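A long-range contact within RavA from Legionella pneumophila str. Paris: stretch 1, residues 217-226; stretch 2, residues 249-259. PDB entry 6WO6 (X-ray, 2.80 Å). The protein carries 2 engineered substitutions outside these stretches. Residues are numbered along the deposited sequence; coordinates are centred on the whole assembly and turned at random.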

ATOM      1  N   ILE A 217      -3.110 -17.339  -8.119  1.00 53.66           N
ATOM      2  CA  ILE A 217      -2.361 -16.379  -8.922  1.00 49.51           C
ATOM      3  C   ILE A 217      -1.235 -17.080  -9.666  1.00 49.14           C
ATOM      4  O   ILE A 217      -0.986 -16.805 -10.843  1.00 49.08           O
ATOM      5  N   ALA A 218      -0.541 -18.003  -8.995  1.00 48.93           N
ATOM      6  CA  ALA A 218       0.560 -18.711  -9.636  1.00 47.34           C
ATOM      7  C   ALA A 218       0.060 -19.599 -10.764  1.00 47.23           C
ATOM      8  O   ALA A 218       0.701 -19.695 -11.817  1.00 45.83           O
ATOM      9  N   GLY A 219      -1.087 -20.252 -10.565  1.00 49.37           N
ATOM     10  CA  GLY A 219      -1.659 -21.056 -11.634  1.00 51.01           C
ATOM     11  C   GLY A 219      -2.021 -20.223 -12.848  1.00 52.28           C
ATOM     12  O   GLY A 219      -1.683 -20.572 -13.984  1.00 51.62           O
ATOM     13  N   LYS A 220      -2.707 -19.096 -12.621  1.00 53.37           N
ATOM     14  CA  LYS A 220      -3.071 -18.223 -13.735  1.00 50.98           C
ATOM     15  C   LYS A 220      -1.840 -17.626 -14.408  1.00 50.02           C
ATOM     16  O   LYS A 220      -1.833 -17.444 -15.630  1.00 51.22           O
ATOM     17  N   LEU A 221      -0.790 -17.330 -13.639  1.00 48.24           N
ATOM     18  CA  LEU A 221       0.446 -16.834 -14.233  1.00 47.68           C
ATOM     19  C   LEU A 221       1.080 -17.890 -15.127  1.00 49.05           C
ATOM     20  O   LEU A 221       1.414 -17.619 -16.285  1.00 48.93           O
ATOM     21  N   ALA A 222       1.252 -19.105 -14.602  1.00 50.21           N
ATOM     22  CA  ALA A 222       1.823 -20.183 -15.404  1.00 50.15           C
ATOM     23  C   ALA A 222       0.994 -20.450 -16.652  1.00 51.16           C
ATOM     24  O   ALA A 222       1.545 -20.829 -17.692  1.00 50.81           O
ATOM     25  N   LEU A 223      -0.322 -20.246 -16.576  1.00 52.63           N
ATOM     26  CA  LEU A 223      -1.173 -20.535 -17.725  1.00 53.25           C
ATOM     27  C   LEU A 223      -1.103 -19.435 -18.787  1.00 57.70           C
ATOM     28  O   LEU A 223      -0.967 -19.731 -19.979  1.00 60.20           O
ATOM     29  N   ARG A 224      -1.185 -18.163 -18.379  1.00 57.20           N
ATOM     30  CA  ARG A 224      -1.385 -17.079 -19.339  1.00 56.13           C
ATOM     31  C   ARG A 224      -0.130 -16.269 -19.652  1.00 51.26           C
ATOM     32  O   ARG A 224      -0.130 -15.533 -20.644  1.00 52.56           O
ATOM     33  N   THR A 225       0.923 -16.364 -18.847  1.00 46.49           N
ATOM     34  CA  THR A 225       2.119 -15.564 -19.106  1.00 44.89           C
ATOM     35  C   THR A 225       2.796 -16.028 -20.391  1.00 47.56           C
ATOM     36  O   THR A 225       2.970 -17.235 -20.592  1.00 48.04           O
ATOM     37  N   PRO A 226       3.182 -15.119 -21.282  1.00 49.71           N
ATOM     38  CA  PRO A 226       3.985 -15.521 -22.440  1.00 52.69           C
ATOM     39  C   PRO A 226       5.375 -15.965 -22.010  1.00 54.65           C
ATOM     40  O   PRO A 226       5.916 -15.504 -21.003  1.00 57.01           O
ATOM     41  N   ILE A 249       7.840 -18.707  -4.424  1.00 53.30           N
ATOM     42  CA  ILE A 249       7.934 -20.164  -4.441  1.00 52.75           C
ATOM     43  C   ILE A 249       6.870 -20.751  -5.359  1.00 53.74           C
ATOM     44  O   ILE A 249       7.162 -21.577  -6.235  1.00 55.36           O
ATOM     45  N   LYS A 250       5.617 -20.316  -5.182  1.00 53.23           N
ATOM     46  CA  LYS A 250       4.520 -20.918  -5.932  1.00 52.11           C
ATOM     47  C   LYS A 250       4.610 -20.588  -7.417  1.00 50.58           C
ATOM     48  O   LYS A 250       4.361 -21.456  -8.259  1.00 50.28           O
ATOM     49  N   VAL A 251       4.969 -19.347  -7.763  1.00 49.34           N
ATOM     50  CA  VAL A 251       5.063 -18.971  -9.172  1.00 46.42           C
ATOM     51  C   VAL A 251       6.162 -19.765  -9.867  1.00 47.33           C
ATOM     52  O   VAL A 251       5.973 -20.281 -10.979  1.00 45.89           O
ATOM     53  N   GLN A 252       7.325 -19.893  -9.218  1.00 49.11           N
ATOM     54  CA  GLN A 252       8.410 -20.648  -9.834  1.00 50.19           C
ATOM     55  C   GLN A 252       8.051 -22.125  -9.968  1.00 50.88           C
ATOM     56  O   GLN A 252       8.341 -22.749 -10.998  1.00 50.47           O
ATOM     57  N   SER A 253       7.382 -22.695  -8.960  1.00 51.28           N
ATOM     58  CA  SER A 253       7.016 -24.104  -9.058  1.00 54.16           C
ATOM     59  C   SER A 253       5.929 -24.334 -10.105  1.00 57.34           C
ATOM     60  O   SER A 253       5.916 -25.384 -10.757  1.00 60.70           O
ATOM     61  N   ALA A 254       5.025 -23.370 -10.299  1.00 55.12           N
ATOM     62  CA  ALA A 254       4.005 -23.521 -11.332  1.00 51.55           C
ATOM     63  C   ALA A 254       4.619 -23.440 -12.723  1.00 52.56           C
ATOM     64  O   ALA A 254       4.250 -24.211 -13.620  1.00 56.19           O
ATOM     65  N   PHE A 255       5.556 -22.509 -12.926  1.00 51.15           N
ATOM     66  CA  PHE A 255       6.298 -22.492 -14.185  1.00 50.43           C
ATOM     67  C   PHE A 255       7.017 -23.818 -14.414  1.00 51.07           C
ATOM     68  O   PHE A 255       6.996 -24.364 -15.528  1.00 52.82           O
ATOM     69  N   ALA A 256       7.658 -24.350 -13.368  1.00 50.30           N
ATOM     70  CA  ALA A 256       8.354 -25.628 -13.494  1.00 48.50           C
ATOM     71  C   ALA A 256       7.392 -26.751 -13.861  1.00 49.90           C
ATOM     72  O   ALA A 256       7.719 -27.615 -14.683  1.00 49.37           O
ATOM     73  N   LEU A 257       6.199 -26.757 -13.260  1.00 50.64           N
ATOM     74  CA  LEU A 257       5.221 -27.798 -13.559  1.00 51.72           C
ATOM     75  C   LEU A 257       4.740 -27.707 -14.999  1.00 54.73           C
ATOM     76  O   LEU A 257       4.552 -28.735 -15.663  1.00 57.31           O
ATOM     77  N   ARG A 258       4.517 -26.487 -15.499  1.00 53.42           N
ATOM     78  CA  ARG A 258       4.151 -26.342 -16.905  1.00 52.18           C
ATOM     79  C   ARG A 258       5.264 -26.846 -17.817  1.00 54.81           C
ATOM     80  O   ARG A 258       4.997 -27.518 -18.824  1.00 58.15           O
ATOM     81  N   ARG A 259       6.520 -26.539 -17.479  1.00 54.39           N
ATOM     82  CA  ARG A 259       7.633 -27.065 -18.266  1.00 57.42           C
ATOM     83  C   ARG A 259       7.641 -28.590 -18.251  1.00 57.47           C
ATOM     84  O   ARG A 259       7.873 -29.231 -19.282  1.00 57.59           O
TER

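The most unusual feature of this contact is how closely the backbones approach: the CA atoms of Ala-218 and Val-251 are 4.5 Å apart. Alanines line the close approach. Ala-218, Ala-222 and Ala-254 all point toward the opposing helix, and each offers a single methyl group. The helix axes come within 8.4 Å and cross at -41°, running in broadly the same direction.

Ala-218 sits against backbone as well as side chain. Its CB is 3.6 Å from Lys-250 O and 3.7 Å from Val-251 N. Ala-218 CB also meets Val-251 CG2 at 3.9 Å. In return, Ala-254 CB rests 3.6 Å from Ala-218 O. One turn on, Ala-222 CB packs against Ala-254 CB at 3.7 Å.

Val-251 is a t rotamer. Its CA-to-CB bond points sideways, yet Val-251 CG2 reaches Leu-221 CD1 at 3.6 Å. Leu-221 points toward the second helix, with chi1 m and chi2 t. Lys-250 also starts toward the first helix, with chi1 m, and Lys-250 CB lies 3.9 Å from Ala-218 CB. The end of its chain leads away, and NZ bonds elsewhere in the structure.

Phe-255 leaves its helix sideways, but its ring comes nearer. Chi1 is m and chi2 is -34°. Phe-255 CE1 lies 3.5 Å from Ala-222 CA, and Phe-255 CD1 is 4.0 Å from Ala-222 CB. The ring edge faces two oxygens: Phe-255 CE1 is 3.8 Å from Leu-221 O, and Phe-255 CZ is 4.2 Å from Thr-225 OG1. Those two oxygens are themselves paired: Thr-225 OG1 donates a 2.5 Å hydrogen bond to Leu-221 O. Thr-225, chi1 m, is the first residue to leave helical geometry, so this bond ties its side chain back to the last full turn.

Arg-258 supplies the polar part of the contact. It points toward the first helix, with chi1 t, chi2 off-rotamer at 142° and chi3 t. This extended chain carries NH1 to two carbonyls near the helix end. Arg-258 NH1 donates to Ala-222 O at 3.2 Å and to Leu-223 O at 3.1 Å. Both hydrogen bonds are weak, with N-H...O angles of 121°. Neither carbonyl accepts a backbone hydrogen bond within the stretch. Water 1 adds a loose bridge. It accepts from Arg-258 NH2 and donates to Thr-225 O, both weakly.

Leu-223 (chi1 t, chi2 p) points away; its carbonyl O accepts from Arg-258 NH1. Together the stretches bury 437 Å², counting both sides.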

ATOM      1  CB  ILE A 217      -1.828 -15.237  -8.033  1.00 44.53           C
ATOM      2  CG1 ILE A 217      -2.977 -14.550  -7.297  1.00 44.07           C
ATOM      3  CG2 ILE A 217      -1.046 -14.227  -8.860  1.00 40.32           C
ATOM      4  CD1 ILE A 217      -2.513 -13.650  -6.176  1.00 42.84           C
ATOM      5  CB  ALA A 218       1.329 -19.533  -8.604  1.00 47.13           C
ATOM      6  CB  LYS A 220      -4.013 -17.117 -13.262  1.00 48.25           C
ATOM      7  CG  LYS A 220      -5.338 -17.623 -12.710  1.00 48.86           C
ATOM      8  CD  LYS A 220      -6.398 -16.534 -12.737  1.00 50.37           C
ATOM      9  CE  LYS A 220      -7.658 -16.957 -12.002  1.00 53.68           C
ATOM     10  NZ  LYS A 220      -7.448 -17.002 -10.527  1.00 53.90           N
ATOM     11  CB  LEU A 221       1.422 -16.401 -13.139  1.00 45.93           C
ATOM     12  CG  LEU A 221       1.196 -15.019 -12.526  1.00 45.98           C
ATOM     13  CD1 LEU A 221       2.178 -14.768 -11.392  1.00 44.38           C
ATOM     14  CD2 LEU A 221       1.321 -13.949 -13.594  1.00 45.74           C
ATOM     15  CB  ALA A 222       1.946 -21.457 -14.567  1.00 49.69           C
ATOM     16  CB  LEU A 223      -2.617 -20.746 -17.266  1.00 50.41           C
ATOM     17  CG  LEU A 223      -3.627 -21.076 -18.366  1.00 50.62           C
ATOM     18  CD1 LEU A 223      -3.208 -22.325 -19.125  1.00 50.49           C
ATOM     19  CD2 LEU A 223      -5.023 -21.241 -17.782  1.00 51.52           C
ATOM     20  CB  ARG A 224      -2.471 -16.118 -18.837  1.00 60.84           C
ATOM     21  CG  ARG A 224      -3.636 -16.784 -18.121  1.00 65.75           C
ATOM     22  CD  ARG A 224      -4.604 -17.483 -19.064  1.00 71.54           C
ATOM     23  NE  ARG A 224      -5.729 -18.059 -18.327  1.00 76.81           N
ATOM     24  CZ  ARG A 224      -6.890 -17.442 -18.125  1.00 81.13           C
ATOM     25  NH1 ARG A 224      -7.093 -16.227 -18.615  1.00 83.32           N
ATOM     26  NH2 ARG A 224      -7.852 -18.043 -17.433  1.00 82.23           N
ATOM     27  CB  THR A 225       3.110 -15.657 -17.944  1.00 42.10           C
ATOM     28  OG1 THR A 225       2.445 -15.346 -16.714  1.00 43.69           O
ATOM     29  CG2 THR A 225       4.267 -14.688 -18.143  1.00 38.81           C
ATOM     30  CB  PRO A 226       4.044 -14.248 -23.294  1.00 51.36           C
ATOM     31  CG  PRO A 226       2.899 -13.412 -22.815  1.00 47.91           C
ATOM     32  CD  PRO A 226       2.780 -13.705 -21.356  1.00 46.96           C
ATOM     33  CB  ILE A 249       7.810 -20.728  -3.012  1.00 52.13           C
ATOM     34  CG1 ILE A 249       8.895 -20.158  -2.097  1.00 52.00           C
ATOM     35  CG2 ILE A 249       7.891 -22.243  -3.025  1.00 51.18           C
ATOM     36  CD1 ILE A 249       8.762 -20.601  -0.651  1.00 50.00           C
ATOM     37  CB  LYS A 250       3.177 -20.470  -5.357  1.00 53.86           C
ATOM     38  CG  LYS A 250       3.021 -20.751  -3.870  1.00 56.79           C
ATOM     39  CD  LYS A 250       1.942 -21.764  -3.571  1.00 58.85           C
ATOM     40  CE  LYS A 250       1.826 -21.975  -2.070  1.00 63.11           C
ATOM     41  NZ  LYS A 250       0.865 -23.053  -1.716  1.00 65.31           N
ATOM     42  CB  VAL A 251       5.284 -17.451  -9.301  1.00 44.71           C
ATOM     43  CG1 VAL A 251       5.734 -17.089 -10.702  1.00 43.89           C
ATOM     44  CG2 VAL A 251       4.008 -16.706  -8.955  1.00 46.01           C
ATOM     45  CB  GLN A 252       9.700 -20.454  -9.034  1.00 51.07           C
ATOM     46  CG  GLN A 252      10.191 -19.002  -9.033  1.00 54.32           C
ATOM     47  CD  GLN A 252      11.604 -18.845  -8.502  1.00 57.31           C
ATOM     48  OE1 GLN A 252      12.579 -19.006  -9.239  1.00 59.17           O
ATOM     49  NE2 GLN A 252      11.722 -18.524  -7.217  1.00 57.83           N
ATOM     50  CB  SER A 253       6.570 -24.635  -7.696  1.00 54.63           C
ATOM     51  OG  SER A 253       5.162 -24.582  -7.568  1.00 55.00           O
ATOM     52  CB  ALA A 254       2.916 -22.463 -11.161  1.00 50.67           C
ATOM     53  CB  PHE A 255       7.298 -21.336 -14.196  1.00 49.38           C
ATOM     54  CG  PHE A 255       6.673 -19.988 -14.416  1.00 47.98           C
ATOM     55  CD1 PHE A 255       5.562 -19.844 -15.233  1.00 46.85           C
ATOM     56  CD2 PHE A 255       7.201 -18.859 -13.806  1.00 48.48           C
ATOM     57  CE1 PHE A 255       4.990 -18.595 -15.438  1.00 45.80           C
ATOM     58  CE2 PHE A 255       6.631 -17.611 -14.008  1.00 46.84           C
ATOM     59  CZ  PHE A 255       5.525 -17.482 -14.824  1.00 45.23           C
ATOM     60  CB  ALA A 256       9.087 -25.961 -12.194  1.00 44.98           C
ATOM     61  CB  LEU A 257       4.034 -27.708 -12.601  1.00 50.57           C
ATOM     62  CG  LEU A 257       2.861 -28.632 -12.942  1.00 49.29           C
ATOM     63  CD1 LEU A 257       3.284 -30.090 -12.879  1.00 47.48           C
ATOM     64  CD2 LEU A 257       1.677 -28.370 -12.027  1.00 49.73           C
ATOM     65  CB  ARG A 258       3.813 -24.887 -17.225  1.00 50.06           C
ATOM     66  CG  ARG A 258       3.910 -24.560 -18.705  1.00 51.27           C
ATOM     67  CD  ARG A 258       2.814 -23.615 -19.148  1.00 54.22           C
ATOM     68  NE  ARG A 258       3.011 -23.177 -20.526  1.00 60.42           N
ATOM     69  CZ  ARG A 258       2.158 -22.411 -21.197  1.00 65.51           C
ATOM     70  NH1 ARG A 258       1.037 -22.001 -20.620  1.00 65.84           N
ATOM     71  NH2 ARG A 258       2.425 -22.059 -22.446  1.00 69.51           N
ATOM     72  CB  ARG A 259       8.962 -26.520 -17.740  1.00 59.61           C
ATOM     73  CG  ARG A 259      10.027 -26.356 -18.816  1.00 64.75           C
ATOM     74  CD  ARG A 259      11.437 -26.431 -18.249  1.00 70.52           C
ATOM     75  NE  ARG A 259      12.113 -27.656 -18.675  1.00 76.81           N
ATOM     76  CZ  ARG A 259      13.420 -27.880 -18.553  1.00 80.66           C
ATOM     77  NH1 ARG A 259      14.209 -26.956 -18.016  1.00 82.07           N
ATOM     78  NH2 ARG A 259      13.937 -29.028 -18.973  1.00 82.11           N
TER
HETATM   79  O   HOH W   1       1.316 -18.834 -23.202  1.00 51.66           O